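PDB 6H8M: neurotrypsin from Mus musculus, which is a secreted serine protease with a role in neuronal plasticity, its proteolysis possibly serving the structural reorganisation linked to learning and memory. Local coordinates for residues Arg56-Tyr60 / His97-Ala101. Sequence-based numbering, arbitrary orientation.
Sequences RTMAY and HSEDA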
loop_
_atom_site.group_PDB
_atom_site.type_symbol
_atom_site.label_atom_id
_atom_site.label_comp_id
_atom_site.label_asym_id
_atom_site.label_seq_id
_atom_site.Cartn_x
_atom_site.Cartn_y
_atom_site.Cartn_z
ATOM N N ARG A 56 -1.541 -5.849 5.333
ATOM C CA ARG A 56 -2.810 -6.536 5.348
ATOM C C ARG A 56 -3.310 -6.617 3.918
ATOM O O ARG A 56 -3.224 -5.625 3.205
ATOM C CB ARG A 56 -3.783 -5.703 6.165
ATOM C CG ARG A 56 -3.562 -5.707 7.684
ATOM C CD ARG A 56 -3.985 -7.044 8.278
ATOM N NE ARG A 56 -3.701 -7.220 9.709
ATOM C CZ ARG A 56 -2.662 -7.871 10.221
ATOM N NH1 ARG A 56 -1.647 -8.254 9.460
ATOM N NH2 ARG A 56 -2.634 -8.098 11.518
ATOM N N THR A 57 -3.722 -7.811 3.483
ATOM C CA THR A 57 -3.954 -8.078 2.029
ATOM C C THR A 57 -5.439 -8.344 1.831
ATOM O O THR A 57 -6.226 -8.469 2.780
ATOM C CB THR A 57 -3.022 -9.194 1.559
ATOM O OG1 THR A 57 -3.225 -10.277 2.460
ATOM C CG2 THR A 57 -1.590 -8.725 1.534
ATOM N N MET A 58 -5.812 -8.577 0.583
ATOM C CA MET A 58 -7.134 -9.012 0.185
ATOM C C MET A 58 -8.222 -8.099 0.786
ATOM O O MET A 58 -9.245 -8.597 1.293
ATOM C CB MET A 58 -7.384 -10.464 0.598
ATOM C CG MET A 58 -6.536 -11.430 -0.121
ATOM S SD MET A 58 -6.881 -11.360 -1.997
ATOM C CE MET A 58 -8.351 -12.358 -2.147
ATOM N N ALA A 59 -8.076 -6.772 0.561
ATOM C CA ALA A 59 -9.079 -5.791 0.933
ATOM C C ALA A 59 -9.526 -6.004 2.380
ATOM O O ALA A 59 -10.734 -5.963 2.745
ATOM C CB ALA A 59 -10.289 -5.860 0.005
ATOM N N TYR A 60 -8.542 -6.072 3.276
ATOM C CA TYR A 60 -8.769 -6.382 4.691
ATOM C C TYR A 60 -9.646 -5.346 5.347
ATOM O O TYR A 60 -10.507 -5.772 6.095
ATOM C CB TYR A 60 -7.398 -6.416 5.415
ATOM C CG TYR A 60 -7.493 -6.737 6.875
ATOM C CD1 TYR A 60 -7.473 -8.062 7.283
ATOM C CD2 TYR A 60 -7.513 -5.746 7.817
ATOM C CE1 TYR A 60 -7.575 -8.356 8.640
ATOM C CE2 TYR A 60 -7.582 -6.036 9.187
ATOM C CZ TYR A 60 -7.669 -7.352 9.579
ATOM O OH TYR A 60 -7.714 -7.697 10.878
ATOM N N HIS A 97 -10.501 -4.965 -7.028
ATOM C CA HIS A 97 -10.474 -4.249 -5.737
ATOM C C HIS A 97 -10.531 -5.205 -4.538
ATOM O O HIS A 97 -10.141 -4.844 -3.414
ATOM C CB HIS A 97 -11.549 -3.152 -5.693
ATOM C CG HIS A 97 -11.168 -1.910 -6.425
ATOM N ND1 HIS A 97 -10.145 -1.082 -5.969
ATOM C CD2 HIS A 97 -11.638 -1.363 -7.569
ATOM C CE1 HIS A 97 -10.019 -0.067 -6.825
ATOM N NE2 HIS A 97 -10.932 -0.199 -7.795
ATOM N N SER A 98 -10.984 -6.425 -4.760
ATOM C CA SER A 98 -10.955 -7.473 -3.739
ATOM C C SER A 98 -9.522 -7.816 -3.297
ATOM O O SER A 98 -9.370 -8.441 -2.279
ATOM C CB SER A 98 -11.713 -8.664 -4.232
ATOM O OG SER A 98 -11.149 -9.162 -5.420
ATOM N N GLU A 99 -8.492 -7.371 -4.034
ATOM C CA GLU A 99 -7.067 -7.621 -3.741
ATOM C C GLU A 99 -6.348 -6.344 -3.277
ATOM O O GLU A 99 -5.105 -6.318 -3.173
ATOM C CB GLU A 99 -6.378 -8.175 -5.007
ATOM C CG GLU A 99 -6.934 -9.521 -5.468
ATOM C CD GLU A 99 -6.614 -9.819 -6.928
ATOM O OE1 GLU A 99 -7.247 -9.228 -7.802
ATOM O OE2 GLU A 99 -5.695 -10.609 -7.178
ATOM N N ASP A 100 -7.105 -5.312 -2.905
ATOM C CA ASP A 100 -6.505 -4.038 -2.485
ATOM C C ASP A 100 -5.624 -4.234 -1.255
ATOM O O ASP A 100 -6.009 -4.954 -0.290
ATOM C CB ASP A 100 -7.559 -2.973 -2.203
ATOM C CG ASP A 100 -8.155 -2.358 -3.483
ATOM O OD1 ASP A 100 -7.564 -2.527 -4.591
ATOM O OD2 ASP A 100 -9.185 -1.673 -3.353
ATOM N N ALA A 101 -4.456 -3.584 -1.256
ATOM C CA ALA A 101 -3.460 -3.727 -0.200
ATOM C C ALA A 101 -3.715 -2.722 0.924
ATOM O O ALA A 101 -4.224 -1.611 0.668
ATOM C CB ALA A 101 -2.096 -3.462 -0.843
HETATM O O HOH W 1 -5.990 -4.797 2.346
HETATM O O HOH W 2 -11.172 -9.793 -0.791
#
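Ala59 and Asp100 meet in a loop-to-loop contact made largely by backbone atoms and bridging water, at the end of the two-stranded antiparallel sheet of 53-56 and 102-105. The amide of Ala59 donates to Asp100 O (N to O 2.9 Å), in the carbonyl plane and on a lone pair. A bridging water accepts from Tyr60 N and donates to Asp100 O and Arg56 O, so the carbonyl of buried Asp100 receives two bonds. Met58 and Ala59 both lie in the left-handed helical region of the backbone (positive phi and psi), and the bend this makes presents consecutive amides to Asp100 O and the water. Alanine suits the packing, its small methyl lying against the carbonyls of His97 and Ser98, with Ala59 CB 3.6 Å from each O. A second water links Ser98 O to Met58 O. Met58, bent at chi2 (-62°) and chi3 (-81°), runs alongside Glu99, with SD 3.9 Å from Glu99 CG, while the carboxylate of Glu99 turns to Arg96 N. Within 97-101, His97 ND1 donates to the syn lone pair of Asp100 OD2 (2.8 Å), nearly in the ring plane. Gly64 N also reaches OD2, Thr29 OG1 is hydrogen-bonded to OD1, and His97 NE2 to Gly66 O. An aspartate thus fits this buried place. The loops extend the strand pairing within neurotrypsin's third SRCR domain, cross-braced by three internal disulfides.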